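Local coordinates for protein putative beta-glucosidase (Bifidobacterium adolescentis, PDB 5WAB) that hydrolyses beta-glucosidic linkages as a family 3 glycoside hydrolase, and may also release terminal arabinopyranose from ginsenosides, at residues Y531-F544 and V646-V658. Numbering follows the deposited sequence.
Sequences YDTYDKAVDYPFGF and VEVGTSSRDIAAV
R653 and S652, on the hairpin loop between strands 642-648 and 654-663, make a mainly polar contact with the loop that follows helix 528-531, across the boundary between two domains. NE and NH2 of R653 turn side-on to D532 and both grip the single oxygen OD1, with NH2 at 3.2 Å in a salt bridge; the carboxylate and guanidinium planes stand 62° apart. NH1 and NH2 converge end-on on K536 O, the NH2 bond being the shorter at 2.8 Å, and the oxygen K536 O lies in the guanidinium plane. V538 lays CG2 over the centre of one guanidinium face, 3.7 Å from R653 CZ, while P541 CB touches the aliphatic CG and CD. A lysine in place of R653 would probably lose the paired grips on D532 OD1 and K536 O, its single nitrogen being unable to reproduce both, and would leave V538 CG2 without a flat group to cover. In family 3 terms, the (alpha/beta)6-sandwich domain here meets the fibronectin type III-like domain, the first giving the loop and the second the hairpin. The other oxygen of D532 bonds to H600, which also bonds E647. One water donates to D532 OD1 and to S652 OG, so it links the two segments. S652 OG, swung between its backbone N and carbonyl carbon (chi1 62°), reaches F542 O at 2.7 Å in the carbonyl plane, on a lone pair; S652 N adds a second bond to that oxygen. S651 OG accepts from R653 N at 3.3 Å in an ST turn, which ties down the backbone from which the arginine extends. Next along the chain, D654 OD2 lies at the edge of the F544 ring, 3.9 Å from CD1.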
loop_
_atom_site.group_PDB
_atom_site.type_symbol
_atom_site.label_atom_id
_atom_site.label_comp_id
_atom_site.label_asym_id
_atom_site.label_seq_id
_atom_site.Cartn_x
_atom_site.Cartn_y
_atom_site.Cartn_z
ATOM N N TYR A 531 -1.431 -6.854 18.064
ATOM C CA TYR A 531 -2.155 -8.105 18.268
ATOM C C TYR A 531 -1.211 -9.233 18.660
ATOM O O TYR A 531 -1.494 -9.994 19.593
ATOM C CB TYR A 531 -2.920 -8.477 16.997
ATOM C CG TYR A 531 -4.064 -7.550 16.643
ATOM C CD1 TYR A 531 -5.083 -7.270 17.552
ATOM C CD2 TYR A 531 -4.108 -6.927 15.401
ATOM C CE1 TYR A 531 -6.124 -6.412 17.217
ATOM C CE2 TYR A 531 -5.131 -6.072 15.062
ATOM C CZ TYR A 531 -6.135 -5.817 15.967
ATOM O OH TYR A 531 -7.142 -4.957 15.599
ATOM N N ASP A 532 -0.075 -9.347 17.974
ATOM C CA ASP A 532 0.841 -10.450 18.229
ATOM C C ASP A 532 1.633 -10.267 19.516
ATOM O O ASP A 532 2.201 -11.236 20.023
ATOM C CB ASP A 532 1.788 -10.624 17.038
ATOM C CG ASP A 532 1.043 -10.916 15.735
ATOM O OD1 ASP A 532 -0.195 -11.113 15.768
ATOM O OD2 ASP A 532 1.697 -10.939 14.673
ATOM N N THR A 533 1.688 -9.054 20.051
ATOM C CA THR A 533 2.428 -8.799 21.278
ATOM C C THR A 533 1.595 -9.036 22.528
ATOM O O THR A 533 2.132 -9.496 23.545
ATOM C CB THR A 533 2.952 -7.363 21.273
ATOM O OG1 THR A 533 3.679 -7.140 20.060
ATOM C CG2 THR A 533 3.858 -7.109 22.472
ATOM N N TYR A 534 0.293 -8.742 22.476
ATOM C CA TYR A 534 -0.579 -8.856 23.638
ATOM C C TYR A 534 -1.545 -10.032 23.525
ATOM O O TYR A 534 -2.558 -10.066 24.230
ATOM C CB TYR A 534 -1.333 -7.544 23.845
ATOM C CG TYR A 534 -0.401 -6.420 24.211
ATOM C CD1 TYR A 534 0.234 -5.679 23.228
ATOM C CD2 TYR A 534 -0.118 -6.127 25.539
ATOM C CE1 TYR A 534 1.109 -4.664 23.552
ATOM C CE2 TYR A 534 0.754 -5.109 25.873
ATOM C CZ TYR A 534 1.366 -4.383 24.875
ATOM O OH TYR A 534 2.237 -3.367 25.197
ATOM N N ASP A 535 -1.235 -11.001 22.661
ATOM C CA ASP A 535 -1.947 -12.279 22.588
ATOM C C ASP A 535 -3.449 -12.074 22.375
ATOM O O ASP A 535 -4.286 -12.609 23.105
ATOM C CB ASP A 535 -1.683 -13.120 23.838
ATOM C CG ASP A 535 -2.066 -14.565 23.644
ATOM O OD1 ASP A 535 -2.108 -14.993 22.469
ATOM O OD2 ASP A 535 -2.343 -15.263 24.647
ATOM N N LYS A 536 -3.786 -11.278 21.370
ATOM C CA LYS A 536 -5.168 -10.956 21.057
ATOM C C LYS A 536 -5.631 -11.778 19.864
ATOM O O LYS A 536 -4.883 -11.972 18.901
ATOM C CB LYS A 536 -5.321 -9.466 20.749
ATOM C CG LYS A 536 -4.841 -8.534 21.852
ATOM C CD LYS A 536 -5.657 -8.686 23.124
ATOM C CE LYS A 536 -5.188 -7.718 24.211
ATOM N NZ LYS A 536 -5.929 -7.920 25.496
ATOM N N ALA A 537 -6.865 -12.263 19.931
ATOM C CA ALA A 537 -7.431 -12.978 18.801
ATOM C C ALA A 537 -7.751 -12.018 17.662
ATOM O O ALA A 537 -8.098 -10.853 17.874
ATOM C CB ALA A 537 -8.693 -13.732 19.214
ATOM N N VAL A 538 -7.597 -12.518 16.439
ATOM C CA VAL A 538 -8.007 -11.818 15.234
ATOM C C VAL A 538 -8.781 -12.804 14.376
ATOM O O VAL A 538 -8.721 -14.019 14.575
ATOM C CB VAL A 538 -6.815 -11.238 14.447
ATOM C CG1 VAL A 538 -6.126 -10.153 15.256
ATOM C CG2 VAL A 538 -5.837 -12.351 14.093
ATOM N N ASP A 539 -9.526 -12.267 13.413
ATOM C CA ASP A 539 -10.262 -13.139 12.506
ATOM C C ASP A 539 -9.309 -13.811 11.523
ATOM O O ASP A 539 -9.275 -15.042 11.419
ATOM C CB ASP A 539 -11.344 -12.347 11.773
ATOM C CG ASP A 539 -12.471 -13.226 11.276
ATOM O OD1 ASP A 539 -12.495 -14.426 11.624
ATOM O OD2 ASP A 539 -13.334 -12.716 10.534
ATOM N N TYR A 540 -8.512 -13.017 10.805
ATOM C CA TYR A 540 -7.502 -13.558 9.911
ATOM C C TYR A 540 -6.232 -12.723 10.059
ATOM O O TYR A 540 -6.292 -11.480 9.969
ATOM C CB TYR A 540 -7.998 -13.573 8.463
ATOM C CG TYR A 540 -9.248 -14.413 8.286
ATOM C CD1 TYR A 540 -9.165 -15.776 8.025
ATOM C CD2 TYR A 540 -10.514 -13.845 8.409
ATOM C CE1 TYR A 540 -10.312 -16.551 7.879
ATOM C CE2 TYR A 540 -11.661 -14.608 8.264
ATOM C CZ TYR A 540 -11.555 -15.960 8.000
ATOM O OH TYR A 540 -12.696 -16.720 7.855
ATOM N N PRO A 541 -5.087 -13.355 10.303
ATOM C CA PRO A 541 -3.876 -12.601 10.634
ATOM C C PRO A 541 -3.178 -12.038 9.405
ATOM O O PRO A 541 -3.385 -12.469 8.268
ATOM C CB PRO A 541 -2.992 -13.645 11.322
ATOM C CG PRO A 541 -3.383 -14.928 10.662
ATOM C CD PRO A 541 -4.864 -14.812 10.361
ATOM N N PHE A 542 -2.332 -11.050 9.669
ATOM C CA PHE A 542 -1.484 -10.469 8.641
ATOM C C PHE A 542 -0.650 -11.554 7.968
ATOM O O PHE A 542 -0.073 -12.415 8.638
ATOM C CB PHE A 542 -0.592 -9.403 9.279
ATOM C CG PHE A 542 0.432 -8.824 8.353
ATOM C CD1 PHE A 542 0.099 -7.794 7.490
ATOM C CD2 PHE A 542 1.734 -9.297 8.362
ATOM C CE1 PHE A 542 1.044 -7.257 6.640
ATOM C CE2 PHE A 542 2.680 -8.768 7.520
ATOM C CZ PHE A 542 2.338 -7.743 6.657
ATOM N N GLY A 543 -0.599 -11.517 6.638
ATOM C CA GLY A 543 0.148 -12.499 5.877
ATOM C C GLY A 543 -0.535 -13.839 5.681
ATOM O O GLY A 543 0.119 -14.785 5.229
ATOM N N PHE A 544 -1.825 -13.955 5.994
ATOM C CA PHE A 544 -2.532 -15.221 5.868
ATOM C C PHE A 544 -3.168 -15.360 4.490
ATOM O O PHE A 544 -3.596 -14.381 3.874
ATOM C CB PHE A 544 -3.615 -15.360 6.943
ATOM C CG PHE A 544 -4.470 -16.596 6.790
ATOM C CD1 PHE A 544 -4.061 -17.810 7.314
ATOM C CD2 PHE A 544 -5.683 -16.539 6.118
ATOM C CE1 PHE A 544 -4.845 -18.943 7.168
ATOM C CE2 PHE A 544 -6.468 -17.668 5.971
ATOM C CZ PHE A 544 -6.051 -18.869 6.497
ATOM N N VAL A 646 14.744 -15.460 14.656
ATOM C CA VAL A 646 14.328 -15.364 13.264
ATOM C C VAL A 646 13.254 -16.416 13.028
ATOM O O VAL A 646 13.483 -17.608 13.264
ATOM C CB VAL A 646 15.513 -15.554 12.306
ATOM C CG1 VAL A 646 15.041 -15.471 10.872
ATOM C CG2 VAL A 646 16.579 -14.509 12.579
ATOM N N GLU A 647 12.075 -15.974 12.597
ATOM C CA GLU A 647 10.946 -16.852 12.332
ATOM C C GLU A 647 10.722 -16.959 10.831
ATOM O O GLU A 647 10.733 -15.951 10.118
ATOM C CB GLU A 647 9.676 -16.337 13.014
ATOM C CG GLU A 647 9.810 -16.185 14.523
ATOM C CD GLU A 647 8.653 -15.422 15.141
ATOM O OE1 GLU A 647 7.947 -14.706 14.398
ATOM O OE2 GLU A 647 8.461 -15.525 16.374
ATOM N N VAL A 648 10.497 -18.180 10.355
ATOM C CA VAL A 648 10.236 -18.447 8.947
ATOM C C VAL A 648 8.890 -19.146 8.848
ATOM O O VAL A 648 8.635 -20.119 9.567
ATOM C CB VAL A 648 11.349 -19.300 8.310
ATOM C CG1 VAL A 648 11.074 -19.514 6.831
ATOM C CG2 VAL A 648 12.703 -18.647 8.520
ATOM N N GLY A 649 8.028 -18.644 7.981
ATOM C CA GLY A 649 6.713 -19.226 7.846
ATOM C C GLY A 649 5.972 -18.688 6.646
ATOM O O GLY A 649 6.561 -18.098 5.739
ATOM N N THR A 650 4.661 -18.921 6.646
ATOM C CA THR A 650 3.799 -18.480 5.559
ATOM C C THR A 650 2.730 -17.510 6.041
ATOM O O THR A 650 1.810 -17.181 5.282
ATOM C CB THR A 650 3.163 -19.689 4.871
ATOM O OG1 THR A 650 2.480 -20.484 5.842
ATOM C CG2 THR A 650 4.245 -20.532 4.221
ATOM N N SER A 651 2.854 -17.023 7.273
ATOM C CA SER A 651 1.890 -16.154 7.931
ATOM C C SER A 651 2.523 -15.652 9.220
ATOM O O SER A 651 3.421 -16.292 9.772
ATOM C CB SER A 651 0.580 -16.895 8.213
ATOM O OG SER A 651 -0.309 -16.127 8.997
ATOM N N SER A 652 2.010 -14.523 9.719
ATOM C CA SER A 652 2.453 -14.014 11.014
ATOM C C SER A 652 2.070 -14.934 12.165
ATOM O O SER A 652 2.616 -14.791 13.263
ATOM C CB SER A 652 1.882 -12.615 11.252
ATOM O OG SER A 652 0.466 -12.648 11.293
ATOM N N ARG A 653 1.141 -15.866 11.942
ATOM C CA ARG A 653 0.758 -16.856 12.942
ATOM C C ARG A 653 0.838 -18.270 12.369
ATOM O O ARG A 653 0.133 -19.174 12.824
ATOM C CB ARG A 653 -0.639 -16.560 13.488
ATOM C CG ARG A 653 -0.758 -15.166 14.093
ATOM C CD ARG A 653 -2.056 -14.971 14.829
ATOM N NE ARG A 653 -2.137 -13.638 15.413
ATOM C CZ ARG A 653 -3.028 -13.275 16.331
ATOM N NH1 ARG A 653 -3.919 -14.146 16.783
ATOM N NH2 ARG A 653 -3.021 -12.039 16.807
ATOM N N ASP A 654 1.687 -18.466 11.349
ATOM C CA ASP A 654 1.987 -19.770 10.748
ATOM C C ASP A 654 3.502 -19.826 10.573
ATOM O O ASP A 654 4.023 -19.647 9.473
ATOM C CB ASP A 654 1.274 -19.981 9.411
ATOM C CG ASP A 654 -0.194 -20.303 9.572
ATOM O OD1 ASP A 654 -0.502 -21.423 10.029
ATOM O OD2 ASP A 654 -1.039 -19.442 9.241
ATOM N N ILE A 655 4.206 -20.081 11.663
ATOM C CA ILE A 655 5.661 -20.145 11.642
ATOM C C ILE A 655 6.073 -21.597 11.468
ATOM O O ILE A 655 5.619 -22.479 12.209
ATOM C CB ILE A 655 6.260 -19.547 12.923
ATOM C CG1 ILE A 655 5.791 -18.099 13.102
ATOM C CG2 ILE A 655 7.778 -19.643 12.889
ATOM C CD1 ILE A 655 6.088 -17.210 11.912
ATOM N N ALA A 656 6.916 -21.854 10.472
ATOM C CA ALA A 656 7.347 -23.216 10.198
ATOM C C ALA A 656 8.596 -23.585 10.978
ATOM O O ALA A 656 8.717 -24.719 11.449
ATOM C CB ALA A 656 7.591 -23.401 8.697
ATOM N N ALA A 657 9.528 -22.649 11.130
ATOM C CA ALA A 657 10.776 -22.929 11.818
ATOM C C ALA A 657 11.307 -21.634 12.406
ATOM O O ALA A 657 11.013 -20.546 11.907
ATOM C CB ALA A 657 11.812 -23.557 10.886
ATOM N N VAL A 658 12.075 -21.761 13.485
ATOM C CA VAL A 658 12.709 -20.620 14.130
ATOM C C VAL A 658 14.161 -20.975 14.415
ATOM O O VAL A 658 14.549 -22.145 14.435
ATOM C CB VAL A 658 11.991 -20.189 15.429
ATOM C CG1 VAL A 658 10.554 -19.793 15.140
ATOM C CG2 VAL A 658 12.050 -21.300 16.465
HETATM O O HOH W 1 -1.146 -11.296 13.164
#